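Local coordinates for cytoplasmic protein (Cryptococcus neoformans var. grubii serotype A, PDB 7LPO) that probably hydrolyses steryl beta-glucosides, freeing sterol from glucose, as a sterylglucosidase of glycoside hydrolase family 5, at residues H143-S148 with I269-E274; T213-G218 with F235-F240; I226-N231 with G354-K359; H239-V244 with L410-R415. One frame throughout, in Å; residues are numbered along the deposited sequence.

Contact 1: residues H143-S148 with I269-E274; sequences HQDVWS and INEPGE
N270 and Q144 each give a side-chain N-H to the other's backbone carbonyl. The CG of N270 is anti to its backbone N (chi1 -176°), next to the H143 ring, and the amide beyond it stacks on the imidazole with planes 19° apart, its ND2 3.3 Å from H143 CE1 and displaced toward the ring's rim. N270 ND2 donates to Q144 O at 3.0 Å, lying in the carbonyl plane. R100 holds N270 OD1 at the amide's other end. Q144 bends at chi2, and its NE2 reaches N270 O at 2.8 Å in a bond of 171°; its OE1 accepts from W147 N at 2.6 Å. H143 NE2 donates to D145 OD2 at 2.8 Å from the syn side, in a bent bond tilted well out of the carboxylate plane; K48 and S154 share OD2, and D141 takes H143 ND1. One water donates to both D145 OD1 and E271 OE1, 2.7 Å from each. E271 OE2 bonds H452 and a bound Tris. N270, E271 and P272 match the Asn-Glu-Pro signature ending the fourth strand of the family 5 TIM barrel, whose glutamate is the acid/base in characterised relatives; the position of E271 is consistent with this.

Contact 2: residues T213-G218 with F235-F240; sequences TFFFAG and FLQDHF
The one direct polar link between the segments joins Q237 to F215. Q237 NE2 donates to F215 O at 2.7 Å, with an N-H...O angle of 157° and the donor tilted somewhat from the carbonyl plane. The side chain runs extended beyond CG, which carries the amide across to the other helix. The same nitrogen gives a hydrogen bond to a water 3.1 Å away, and that water donates in turn to F216 O at 2.8 Å; NE2 of Q237 thus serves two consecutive residues of helix 206-221. Its OE1 accepts from H408, so both ends of this buried amide are satisfied.

The axes of the two short segments approach to 8.7 Å and cross at -100°, close to perpendicular. Both helices lie in the long connection between TIM-barrel strands 137-143 and 263-267; helix 206-221 comes first, and helix 232-254 precedes strand 263-267.

Aromatic and apolar contacts centre on F215, whose ring is sent off helix 206-221 toward L236 and Q237. Q237 CG stands over the middle of its ring, 3.9 Å from the F215 centroid, a CH-pi contact. F240 CD2 comes to the ring's edge instead, 4.2 Å from F215 CZ, and the two side chains cross at about a right angle. L236 CB touches F215 CD1 at 3.7 Å, while L236 CD1 meets F214 CB at 4.1 Å.

Contact 3: residues I226-N231 with G354-K359; sequences IIDGKN and GWTRGK
I227 and R357 form a single antiparallel beta bridge, a non-hydrogen-bonded pair, beside a two-residue beta hairpin with a type I' turn from I227 to K230. Two bonds flank that pair: G358 N donates to I226 O at 2.8 Å, rising above the carbonyl plane, and D228 N donates to T356 O at 2.8 Å, lying in the plane. T356 O also accepts a hydrogen bond from a water 2.8 Å away, which accepts in turn from G229 N at 3.2 Å, so the exposed turn is tied to the loop through solvent as well. A CA-H of I227 adds a third, weaker approach to the same oxygen.

The hairpin closes itself through I227 N to K230 O (2.7 Å) and K230 N to I227 O (2.9 Å). D228 extends the pairing with its side chain. Its chi1 of -84° turns CG toward the 354-359 loop, where OD1 takes the T356 N-H at 3.0 Å in a bond of 166°; the donor comes from the syn side, tilted out of the carboxylate plane. The R357 guanidinium finds its partners elsewhere, in a salt bridge with D345 and in the carbonyls of Y162 and A163. Beneath the bridge, I227 CD1 sits over one face of W355, 3.5 Å from the centroid of the five-membered ring and 13° off its normal.

Contact 4: residues H239-V244 with L410-R415; sequences HFIDAV and LAYSSR
I241 points toward the opposite helix, and the buried F240, V244 and Y412 make up the tight side beside it. V244 CG1 touches Y412 CE1 at 3.9 Å, crossing the tyrosine at about a right angle, and F240 CE2 stands 4.2 Å from Y412 CD1. I241 CD1 lies 3.8 Å from Y412 N and closes against A411 CB, also at 3.8 Å, at the exposed margin. The axes are 9.9 Å apart and only 19° from parallel, as suits adjacent outer helices of a TIM barrel: helices 232-254 and 400-419 precede the paired parallel strands 263-267 and 424-427. Toward solvent the packing gives way to charge. I241 CG2 meets R415 CB at 3.7 Å; R415 then bends at chi2 (66°) and chi3, its guanidinium lying with one face under I241 CG2, and NH1 makes a salt bridge to the anti side of D242 OD1 at 2.8 Å. The carboxylate and guanidinium planes are 37° apart, and a water joins the same pair, donating to D242 OD1 and accepting from R415 NH2 at 2.9 Å.

Contact 1 holds the pocket end of the set: the side chain of E271 is about 3 Å, nearest atoms, from a bound Tris that probably came from the crystallisation liquor but marks the pocket. Contact 2, centred 12 Å away, backs directly onto it: W147 CH2 packs on F215 CD1 at 3.6 Å, and P272 CB on F216 CZ at 3.6 Å. Contact 4 shares H239 and F240 with contact 2, and F240 CZ reaches I269 CB of contact 1 at 3.9 Å, making that ring a meeting point of all three. Contact 3 is the outlier, 24 Å from contact 1 between centres, yet it joins contact 2 through the salt bridge of K230 NZ with D238 OD2 (2.8 Å).

Contact 1: residues H143-S148 with I269-E274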
loop_
_atom_site.group_PDB
_atom_site.type_symbol
_atom_site.label_atom_id
_atom_site.label_comp_id
_atom_site.label_asym_id
_atom_site.label_seq_id
_atom_site.Cartn_x
_atom_site.Cartn_y
_atom_site.Cartn_z
ATOM N N HIS A 143 6.995 -4.799 -1.383
ATOM C CA HIS A 143 6.454 -4.016 -0.289
ATOM C C HIS A 143 7.530 -3.667 0.727
ATOM O O HIS A 143 8.407 -4.482 1.032
ATOM C CB HIS A 143 5.317 -4.766 0.408
ATOM C CG HIS A 143 4.517 -3.903 1.330
ATOM N ND1 HIS A 143 3.321 -3.325 0.959
ATOM C CD2 HIS A 143 4.758 -3.490 2.598
ATOM C CE1 HIS A 143 2.854 -2.605 1.962
ATOM N NE2 HIS A 143 3.710 -2.682 2.966
ATOM N N GLN A 144 7.427 -2.453 1.259
ATOM C CA GLN A 144 8.277 -1.975 2.333
ATOM C C GLN A 144 7.520 -0.898 3.103
ATOM O O GLN A 144 6.604 -0.251 2.583
ATOM C CB GLN A 144 9.618 -1.434 1.797
ATOM C CG GLN A 144 9.524 -0.100 1.068
ATOM C CD GLN A 144 9.469 1.097 2.005
ATOM O OE1 GLN A 144 10.073 1.095 3.068
ATOM N NE2 GLN A 144 8.750 2.127 1.602
ATOM N N ASP A 145 7.921 -0.720 4.356
ATOM C CA ASP A 145 7.467 0.377 5.193
ATOM C C ASP A 145 8.678 0.851 5.974
ATOM O O ASP A 145 9.349 0.041 6.616
ATOM C CB ASP A 145 6.347 -0.052 6.148
ATOM C CG ASP A 145 5.121 -0.538 5.424
ATOM O OD1 ASP A 145 4.363 0.319 4.908
ATOM O OD2 ASP A 145 4.914 -1.773 5.373
ATOM N N VAL A 146 8.963 2.149 5.896
ATOM C CA VAL A 146 10.108 2.781 6.549
ATOM C C VAL A 146 11.355 1.914 6.418
ATOM O O VAL A 146 12.075 1.671 7.396
ATOM C CB VAL A 146 9.794 3.126 8.018
ATOM C CG1 VAL A 146 8.723 4.215 8.062
ATOM C CG2 VAL A 146 9.320 1.931 8.798
ATOM N N TRP A 147 11.600 1.482 5.179
ATOM C CA TRP A 147 12.774 0.758 4.696
ATOM C C TRP A 147 12.793 -0.722 5.058
ATOM O O TRP A 147 13.006 -1.557 4.171
ATOM C CB TRP A 147 14.083 1.391 5.181
ATOM C CG TRP A 147 15.292 0.677 4.603
ATOM C CD1 TRP A 147 16.150 -0.140 5.268
ATOM C CD2 TRP A 147 15.732 0.688 3.237
ATOM N NE1 TRP A 147 17.099 -0.637 4.409
ATOM C CE2 TRP A 147 16.865 -0.144 3.156
ATOM C CE3 TRP A 147 15.269 1.311 2.074
ATOM C CZ2 TRP A 147 17.551 -0.358 1.962
ATOM C CZ3 TRP A 147 15.955 1.109 0.895
ATOM C CH2 TRP A 147 17.085 0.278 0.845
ATOM N N SER A 148 12.591 -1.061 6.332
ATOM C CA SER A 148 12.738 -2.449 6.763
ATOM C C SER A 148 12.146 -2.647 8.149
ATOM O O SER A 148 11.912 -1.685 8.879
ATOM C CB SER A 148 14.212 -2.871 6.781
ATOM O OG SER A 148 14.934 -2.099 7.725
ATOM N N ILE A 269 8.075 0.042 -6.274
ATOM C CA ILE A 269 8.414 -0.074 -4.866
ATOM C C ILE A 269 7.401 0.677 -4.026
ATOM O O ILE A 269 7.084 1.840 -4.291
ATOM C CB ILE A 269 9.839 0.446 -4.623
ATOM C CG1 ILE A 269 10.206 0.288 -3.149
ATOM C CG2 ILE A 269 9.981 1.883 -5.050
ATOM C CD1 ILE A 269 11.703 0.420 -2.895
ATOM N N ASN A 270 6.914 0.017 -2.985
ATOM C CA ASN A 270 5.811 0.550 -2.197
ATOM C C ASN A 270 6.238 1.774 -1.390
ATOM O O ASN A 270 7.299 1.772 -0.759
ATOM C CB ASN A 270 5.283 -0.530 -1.256
ATOM C CG ASN A 270 4.068 -0.070 -0.470
ATOM O OD1 ASN A 270 2.985 0.079 -1.026
ATOM N ND2 ASN A 270 4.246 0.161 0.827
ATOM N N GLU A 271 5.399 2.824 -1.428
ATOM C CA GLU A 271 5.507 4.040 -0.617
ATOM C C GLU A 271 6.945 4.435 -0.316
ATOM O O GLU A 271 7.349 4.516 0.850
ATOM C CB GLU A 271 4.720 3.849 0.683
ATOM C CG GLU A 271 3.231 3.622 0.414
ATOM C CD GLU A 271 2.356 3.698 1.649
ATOM O OE1 GLU A 271 2.902 3.831 2.771
ATOM O OE2 GLU A 271 1.113 3.617 1.482
ATOM N N PRO A 272 7.720 4.746 -1.342
ATOM C CA PRO A 272 9.158 4.963 -1.141
ATOM C C PRO A 272 9.451 6.200 -0.307
ATOM O O PRO A 272 8.805 7.237 -0.451
ATOM C CB PRO A 272 9.689 5.119 -2.569
ATOM C CG PRO A 272 8.503 5.597 -3.353
ATOM C CD PRO A 272 7.312 4.897 -2.748
ATOM N N GLY A 273 10.457 6.092 0.558
ATOM C CA GLY A 273 10.874 7.237 1.345
ATOM C C GLY A 273 11.690 8.224 0.529
ATOM O O GLY A 273 12.393 7.862 -0.416
ATOM N N GLU A 274 11.584 9.497 0.908
ATOM C CA GLU A 274 12.302 10.576 0.241
ATOM C C GLU A 274 13.596 10.936 0.960
ATOM O O GLU A 274 14.359 11.769 0.461
ATOM C CB GLU A 274 11.410 11.823 0.130
ATOM C CG GLU A 274 9.951 11.511 -0.186
ATOM C CD GLU A 274 9.152 12.731 -0.673
ATOM O OE1 GLU A 274 8.152 12.535 -1.404
ATOM O OE2 GLU A 274 9.519 13.879 -0.323
HETATM O O HOH W 1 4.948 2.901 4.324
#

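Contact 2: residues T213-G218 with F235-F240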
loop_
_atom_site.group_PDB
_atom_site.type_symbol
_atom_site.label_atom_id
_atom_site.label_comp_id
_atom_site.label_asym_id
_atom_site.label_seq_id
_atom_site.Cartn_x
_atom_site.Cartn_y
_atom_site.Cartn_z
ATOM N N THR A 213 18.111 8.548 1.263
ATOM C CA THR A 213 18.958 9.447 0.483
ATOM C C THR A 213 20.025 8.657 -0.274
ATOM O O THR A 213 20.321 8.953 -1.440
ATOM C CB THR A 213 19.599 10.487 1.406
ATOM O OG1 THR A 213 18.588 11.232 2.094
ATOM C CG2 THR A 213 20.457 11.469 0.633
ATOM N N PHE A 214 20.606 7.644 0.382
ATOM C CA PHE A 214 21.499 6.708 -0.295
ATOM C C PHE A 214 20.792 6.046 -1.474
ATOM O O PHE A 214 21.268 6.093 -2.613
ATOM C CB PHE A 214 21.990 5.637 0.699
ATOM C CG PHE A 214 23.043 6.105 1.681
ATOM C CD1 PHE A 214 23.662 7.334 1.561
ATOM C CD2 PHE A 214 23.431 5.276 2.728
ATOM C CE1 PHE A 214 24.659 7.727 2.463
ATOM C CE2 PHE A 214 24.417 5.671 3.639
ATOM C CZ PHE A 214 25.027 6.893 3.507
ATOM N N PHE A 215 19.634 5.430 -1.210
ATOM C CA PHE A 215 18.954 4.610 -2.213
ATOM C C PHE A 215 18.679 5.384 -3.498
ATOM O O PHE A 215 18.944 4.889 -4.600
ATOM C CB PHE A 215 17.647 4.070 -1.627
ATOM C CG PHE A 215 16.956 3.044 -2.494
ATOM C CD1 PHE A 215 17.366 1.716 -2.487
ATOM C CD2 PHE A 215 15.882 3.403 -3.300
ATOM C CE1 PHE A 215 16.734 0.772 -3.261
ATOM C CE2 PHE A 215 15.244 2.452 -4.081
ATOM C CZ PHE A 215 15.680 1.126 -4.052
ATOM N N PHE A 216 18.114 6.582 -3.384
ATOM C CA PHE A 216 17.639 7.316 -4.545
ATOM C C PHE A 216 18.636 8.330 -5.069
ATOM O O PHE A 216 18.522 8.727 -6.230
ATOM C CB PHE A 216 16.341 8.068 -4.226
ATOM C CG PHE A 216 15.134 7.202 -4.192
ATOM C CD1 PHE A 216 14.737 6.500 -5.310
ATOM C CD2 PHE A 216 14.395 7.084 -3.038
ATOM C CE1 PHE A 216 13.629 5.700 -5.279
ATOM C CE2 PHE A 216 13.275 6.285 -3.003
ATOM C CZ PHE A 216 12.889 5.596 -4.124
ATOM N N ALA A 217 19.599 8.772 -4.247
ATOM C CA ALA A 217 20.442 9.887 -4.662
ATOM C C ALA A 217 21.832 9.862 -4.039
ATOM O O ALA A 217 22.460 10.923 -3.931
ATOM C CB ALA A 217 19.743 11.221 -4.306
ATOM N N GLY A 218 22.323 8.692 -3.633
ATOM C CA GLY A 218 23.662 8.610 -3.068
ATOM C C GLY A 218 24.734 9.218 -3.954
ATOM O O GLY A 218 25.693 9.816 -3.461
ATOM N N PHE A 235 24.504 0.119 -5.632
ATOM C CA PHE A 235 24.515 -1.129 -4.879
ATOM C C PHE A 235 23.114 -1.467 -4.370
ATOM O O PHE A 235 22.587 -2.550 -4.646
ATOM C CB PHE A 235 25.525 -1.002 -3.732
ATOM C CG PHE A 235 25.738 -2.264 -2.950
ATOM C CD1 PHE A 235 24.935 -2.566 -1.864
ATOM C CD2 PHE A 235 26.757 -3.136 -3.285
ATOM C CE1 PHE A 235 25.137 -3.727 -1.136
ATOM C CE2 PHE A 235 26.959 -4.297 -2.567
ATOM C CZ PHE A 235 26.155 -4.591 -1.493
ATOM N N LEU A 236 22.472 -0.534 -3.661
ATOM C CA LEU A 236 21.152 -0.821 -3.103
ATOM C C LEU A 236 20.108 -1.008 -4.201
ATOM O O LEU A 236 19.336 -1.972 -4.168
ATOM C CB LEU A 236 20.722 0.290 -2.143
ATOM C CG LEU A 236 21.562 0.435 -0.872
ATOM C CD1 LEU A 236 21.146 1.639 -0.013
ATOM C CD2 LEU A 236 21.506 -0.845 -0.051
ATOM N N GLN A 237 20.060 -0.102 -5.186
ATOM C CA GLN A 237 19.028 -0.218 -6.215
ATOM C C GLN A 237 19.223 -1.479 -7.051
ATOM O O GLN A 237 18.252 -2.173 -7.371
ATOM C CB GLN A 237 19.018 1.020 -7.124
ATOM C CG GLN A 237 18.461 2.279 -6.480
ATOM C CD GLN A 237 17.969 3.311 -7.499
ATOM O OE1 GLN A 237 17.385 2.965 -8.533
ATOM N NE2 GLN A 237 18.189 4.587 -7.194
ATOM N N ASP A 238 20.470 -1.796 -7.417
ATOM C CA ASP A 238 20.722 -2.977 -8.242
ATOM C C ASP A 238 20.350 -4.261 -7.509
ATOM O O ASP A 238 19.833 -5.204 -8.119
ATOM C CB ASP A 238 22.194 -3.033 -8.669
ATOM C CG ASP A 238 22.543 -2.007 -9.729
ATOM O OD1 ASP A 238 21.643 -1.283 -10.198
ATOM O OD2 ASP A 238 23.733 -1.913 -10.090
ATOM N N HIS A 239 20.630 -4.342 -6.207
ATOM C CA HIS A 239 20.276 -5.564 -5.485
ATOM C C HIS A 239 18.760 -5.691 -5.341
ATOM O O HIS A 239 18.208 -6.791 -5.456
ATOM C CB HIS A 239 20.970 -5.600 -4.117
ATOM C CG HIS A 239 22.386 -6.088 -4.173
ATOM N ND1 HIS A 239 23.454 -5.248 -4.408
ATOM C CD2 HIS A 239 22.912 -7.332 -4.040
ATOM C CE1 HIS A 239 24.575 -5.951 -4.414
ATOM N NE2 HIS A 239 24.274 -7.220 -4.200
ATOM N N PHE A 240 18.062 -4.572 -5.132
ATOM C CA PHE A 240 16.605 -4.631 -5.022
ATOM C C PHE A 240 15.970 -5.012 -6.355
ATOM O O PHE A 240 15.084 -5.871 -6.415
ATOM C CB PHE A 240 16.058 -3.287 -4.529
ATOM C CG PHE A 240 14.566 -3.154 -4.665
ATOM C CD1 PHE A 240 13.715 -3.855 -3.826
ATOM C CD2 PHE A 240 14.018 -2.346 -5.640
ATOM C CE1 PHE A 240 12.339 -3.742 -3.962
ATOM C CE2 PHE A 240 12.659 -2.228 -5.776
ATOM C CZ PHE A 240 11.815 -2.919 -4.936
HETATM O O HOH W 2 17.369 7.319 -8.301
#

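Contact 3: residues I226-N231 with G354-K359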
loop_
_atom_site.group_PDB
_atom_site.type_symbol
_atom_site.label_atom_id
_atom_site.label_comp_id
_atom_site.label_asym_id
_atom_site.label_seq_id
_atom_site.Cartn_x
_atom_site.Cartn_y
_atom_site.Cartn_z
ATOM N N ILE A 226 31.341 4.560 -1.474
ATOM C CA ILE A 226 31.669 3.562 -2.483
ATOM C C ILE A 226 31.669 2.180 -1.842
ATOM O O ILE A 226 32.233 1.981 -0.760
ATOM C CB ILE A 226 33.038 3.863 -3.128
ATOM C CG1 ILE A 226 32.985 5.169 -3.922
ATOM C CG2 ILE A 226 33.482 2.693 -4.001
ATOM C CD1 ILE A 226 31.871 5.239 -4.933
ATOM N N ILE A 227 31.064 1.210 -2.523
ATOM C CA ILE A 227 30.932 -0.146 -1.998
ATOM C C ILE A 227 30.911 -1.102 -3.186
ATOM O O ILE A 227 30.117 -0.935 -4.117
ATOM C CB ILE A 227 29.672 -0.254 -1.119
ATOM C CG1 ILE A 227 29.409 -1.685 -0.682
ATOM C CG2 ILE A 227 28.456 0.320 -1.856
ATOM C CD1 ILE A 227 28.397 -1.772 0.439
ATOM N N ASP A 228 31.812 -2.083 -3.185
ATOM C CA ASP A 228 32.012 -2.959 -4.348
ATOM C C ASP A 228 32.270 -2.136 -5.610
ATOM O O ASP A 228 31.805 -2.460 -6.707
ATOM C CB ASP A 228 30.825 -3.898 -4.552
ATOM C CG ASP A 228 30.919 -5.146 -3.698
ATOM O OD1 ASP A 228 31.945 -5.317 -3.011
ATOM O OD2 ASP A 228 29.958 -5.949 -3.696
ATOM N N GLY A 229 33.005 -1.043 -5.445
ATOM C CA GLY A 229 33.303 -0.173 -6.560
ATOM C C GLY A 229 32.133 0.607 -7.109
ATOM O O GLY A 229 32.298 1.287 -8.128
ATOM N N LYS A 230 30.966 0.541 -6.467
ATOM C CA LYS A 230 29.781 1.292 -6.870
ATOM C C LYS A 230 29.407 2.308 -5.797
ATOM O O LYS A 230 29.674 2.110 -4.610
ATOM C CB LYS A 230 28.562 0.381 -7.069
ATOM C CG LYS A 230 28.638 -0.673 -8.139
ATOM C CD LYS A 230 27.422 -1.590 -7.974
ATOM C CE LYS A 230 27.169 -2.468 -9.190
ATOM N NZ LYS A 230 25.897 -3.256 -9.045
ATOM N N ASN A 231 28.742 3.387 -6.196
ATOM C CA ASN A 231 28.082 4.198 -5.181
ATOM C C ASN A 231 27.009 3.363 -4.475
ATOM O O ASN A 231 26.359 2.503 -5.073
ATOM C CB ASN A 231 27.457 5.451 -5.787
ATOM C CG ASN A 231 26.903 6.406 -4.708
ATOM O OD1 ASN A 231 25.764 6.279 -4.262
ATOM N ND2 ASN A 231 27.721 7.348 -4.290
ATOM N N GLY A 354 30.287 -9.737 2.828
ATOM C CA GLY A 354 31.120 -9.968 1.663
ATOM C C GLY A 354 31.151 -8.889 0.601
ATOM O O GLY A 354 31.137 -9.200 -0.591
ATOM N N TRP A 355 31.205 -7.625 0.998
ATOM C CA TRP A 355 31.496 -6.543 0.071
ATOM C C TRP A 355 32.754 -5.824 0.539
ATOM O O TRP A 355 33.220 -6.011 1.666
ATOM C CB TRP A 355 30.312 -5.566 -0.052
ATOM C CG TRP A 355 29.810 -5.030 1.248
ATOM C CD1 TRP A 355 30.412 -4.099 2.039
ATOM C CD2 TRP A 355 28.598 -5.400 1.916
ATOM N NE1 TRP A 355 29.645 -3.856 3.162
ATOM C CE2 TRP A 355 28.531 -4.652 3.113
ATOM C CE3 TRP A 355 27.568 -6.293 1.624
ATOM C CZ2 TRP A 355 27.471 -4.768 4.011
ATOM C CZ3 TRP A 355 26.509 -6.396 2.512
ATOM C CH2 TRP A 355 26.475 -5.640 3.695
ATOM N N THR A 356 33.307 -4.999 -0.344
ATOM C CA THR A 356 34.455 -4.158 -0.031
ATOM C C THR A 356 33.997 -2.706 0.025
ATOM O O THR A 356 33.453 -2.185 -0.954
ATOM C CB THR A 356 35.564 -4.325 -1.074
ATOM O OG1 THR A 356 35.929 -5.705 -1.170
ATOM C CG2 THR A 356 36.797 -3.513 -0.698
ATOM N N ARG A 357 34.235 -2.051 1.153
ATOM C CA ARG A 357 33.870 -0.657 1.325
ATOM C C ARG A 357 35.045 0.242 0.961
ATOM O O ARG A 357 36.190 -0.036 1.326
ATOM C CB ARG A 357 33.432 -0.391 2.764
ATOM C CG ARG A 357 32.630 0.897 2.934
ATOM C CD ARG A 357 32.343 1.145 4.393
ATOM N NE ARG A 357 31.557 0.072 4.996
ATOM C CZ ARG A 357 30.246 -0.082 4.825
ATOM N NH1 ARG A 357 29.567 0.760 4.054
ATOM N NH2 ARG A 357 29.615 -1.082 5.415
ATOM N N GLY A 358 34.751 1.314 0.225
ATOM C CA GLY A 358 35.794 2.208 -0.234
ATOM C C GLY A 358 36.433 2.983 0.901
ATOM O O GLY A 358 35.860 3.163 1.974
ATOM N N LYS A 359 37.649 3.470 0.643
ATOM C CA LYS A 359 38.434 4.079 1.708
ATOM C C LYS A 359 37.968 5.481 2.074
ATOM O O LYS A 359 38.281 5.955 3.166
ATOM C CB LYS A 359 39.917 4.128 1.326
ATOM C CG LYS A 359 40.669 2.789 1.433
ATOM C CD LYS A 359 40.567 2.112 2.816
ATOM C CE LYS A 359 40.608 3.109 3.979
ATOM N NZ LYS A 359 40.795 2.426 5.307
HETATM O O HOH W 3 34.723 -0.463 -2.827
#

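Contact 4: residues H239-V244 with L410-R415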
loop_
_atom_site.group_PDB
_atom_site.type_symbol
_atom_site.label_atom_id
_atom_site.label_comp_id
_atom_site.label_asym_id
_atom_site.label_seq_id
_atom_site.Cartn_x
_atom_site.Cartn_y
_atom_site.Cartn_z
ATOM N N HIS A 239 20.630 -4.342 -6.207
ATOM C CA HIS A 239 20.276 -5.564 -5.485
ATOM C C HIS A 239 18.760 -5.691 -5.341
ATOM O O HIS A 239 18.208 -6.791 -5.456
ATOM C CB HIS A 239 20.970 -5.600 -4.117
ATOM C CG HIS A 239 22.386 -6.088 -4.173
ATOM N ND1 HIS A 239 23.454 -5.248 -4.408
ATOM C CD2 HIS A 239 22.912 -7.332 -4.040
ATOM C CE1 HIS A 239 24.575 -5.951 -4.414
ATOM N NE2 HIS A 239 24.274 -7.220 -4.200
ATOM N N PHE A 240 18.062 -4.572 -5.132
ATOM C CA PHE A 240 16.605 -4.631 -5.022
ATOM C C PHE A 240 15.970 -5.012 -6.355
ATOM O O PHE A 240 15.084 -5.871 -6.415
ATOM C CB PHE A 240 16.058 -3.287 -4.529
ATOM C CG PHE A 240 14.566 -3.154 -4.665
ATOM C CD1 PHE A 240 13.715 -3.855 -3.826
ATOM C CD2 PHE A 240 14.018 -2.346 -5.640
ATOM C CE1 PHE A 240 12.339 -3.742 -3.962
ATOM C CE2 PHE A 240 12.659 -2.228 -5.776
ATOM C CZ PHE A 240 11.815 -2.919 -4.936
ATOM N N ILE A 241 16.418 -4.380 -7.439
ATOM C CA ILE A 241 15.884 -4.678 -8.764
ATOM C C ILE A 241 16.244 -6.100 -9.181
ATOM O O ILE A 241 15.436 -6.800 -9.803
ATOM C CB ILE A 241 16.390 -3.625 -9.771
ATOM C CG1 ILE A 241 15.810 -2.251 -9.399
ATOM C CG2 ILE A 241 16.020 -4.007 -11.199
ATOM C CD1 ILE A 241 16.361 -1.083 -10.199
ATOM N N ASP A 242 17.449 -6.557 -8.828
ATOM C CA ASP A 242 17.827 -7.938 -9.125
ATOM C C ASP A 242 16.950 -8.923 -8.365
ATOM O O ASP A 242 16.565 -9.965 -8.904
ATOM C CB ASP A 242 19.295 -8.183 -8.766
ATOM C CG ASP A 242 20.260 -7.672 -9.824
ATOM O OD1 ASP A 242 19.799 -7.075 -10.825
ATOM O OD2 ASP A 242 21.492 -7.856 -9.640
ATOM N N ALA A 243 16.650 -8.633 -7.100
ATOM C CA ALA A 243 15.871 -9.579 -6.311
ATOM C C ALA A 243 14.457 -9.698 -6.854
ATOM O O ALA A 243 13.958 -10.809 -7.062
ATOM C CB ALA A 243 15.853 -9.164 -4.845
ATOM N N VAL A 244 13.789 -8.564 -7.082
ATOM C CA VAL A 244 12.473 -8.609 -7.715
ATOM C C VAL A 244 12.580 -9.262 -9.084
ATOM O O VAL A 244 11.746 -10.091 -9.464
ATOM C CB VAL A 244 11.860 -7.197 -7.806
ATOM C CG1 VAL A 244 10.480 -7.252 -8.503
ATOM C CG2 VAL A 244 11.746 -6.585 -6.422
ATOM N N LEU A 410 12.568 3.902 -14.178
ATOM C CA LEU A 410 12.962 3.439 -15.504
ATOM C C LEU A 410 13.722 2.125 -15.409
ATOM O O LEU A 410 13.401 1.162 -16.118
ATOM C CB LEU A 410 13.807 4.491 -16.215
ATOM C CG LEU A 410 13.140 5.854 -16.421
ATOM C CD1 LEU A 410 14.214 6.855 -16.908
ATOM C CD2 LEU A 410 11.982 5.813 -17.394
ATOM N N ALA A 411 14.728 2.070 -14.523
ATOM C CA ALA A 411 15.509 0.851 -14.320
ATOM C C ALA A 411 14.632 -0.299 -13.842
ATOM O O ALA A 411 14.735 -1.426 -14.343
ATOM C CB ALA A 411 16.635 1.104 -13.313
ATOM N N TYR A 412 13.778 -0.040 -12.850
ATOM C CA TYR A 412 12.900 -1.088 -12.335
ATOM C C TYR A 412 11.973 -1.605 -13.428
ATOM O O TYR A 412 11.886 -2.814 -13.666
ATOM C CB TYR A 412 12.093 -0.557 -11.145
ATOM C CG TYR A 412 11.041 -1.518 -10.635
ATOM C CD1 TYR A 412 11.382 -2.551 -9.783
ATOM C CD2 TYR A 412 9.703 -1.398 -11.016
ATOM C CE1 TYR A 412 10.437 -3.438 -9.311
ATOM C CE2 TYR A 412 8.744 -2.296 -10.547
ATOM C CZ TYR A 412 9.127 -3.314 -9.695
ATOM O OH TYR A 412 8.205 -4.213 -9.202
ATOM N N SER A 413 11.276 -0.694 -14.114
ATOM C CA SER A 413 10.253 -1.110 -15.068
ATOM C C SER A 413 10.860 -1.876 -16.243
ATOM O O SER A 413 10.252 -2.823 -16.752
ATOM C CB SER A 413 9.461 0.109 -15.549
ATOM O OG SER A 413 10.270 1.019 -16.269
ATOM N N SER A 414 12.062 -1.495 -16.678
ATOM C CA SER A 414 12.718 -2.239 -17.750
ATOM C C SER A 414 12.990 -3.680 -17.339
ATOM O O SER A 414 12.834 -4.605 -18.144
ATOM C CB SER A 414 14.026 -1.561 -18.151
ATOM O OG SER A 414 13.779 -0.266 -18.645
ATOM N N ARG A 415 13.416 -3.891 -16.094
ATOM C CA ARG A 415 13.682 -5.251 -15.645
ATOM C C ARG A 415 12.404 -6.071 -15.609
ATOM O O ARG A 415 12.404 -7.244 -15.996
ATOM C CB ARG A 415 14.344 -5.257 -14.262
ATOM C CG ARG A 415 14.690 -6.669 -13.767
ATOM C CD ARG A 415 15.780 -7.309 -14.641
ATOM N NE ARG A 415 16.883 -6.363 -14.779
ATOM C CZ ARG A 415 17.882 -6.251 -13.908
ATOM N NH1 ARG A 415 17.940 -7.064 -12.856
ATOM N NH2 ARG A 415 18.824 -5.335 -14.098
HETATM O O HOH W 4 20.196 -4.497 -11.677
#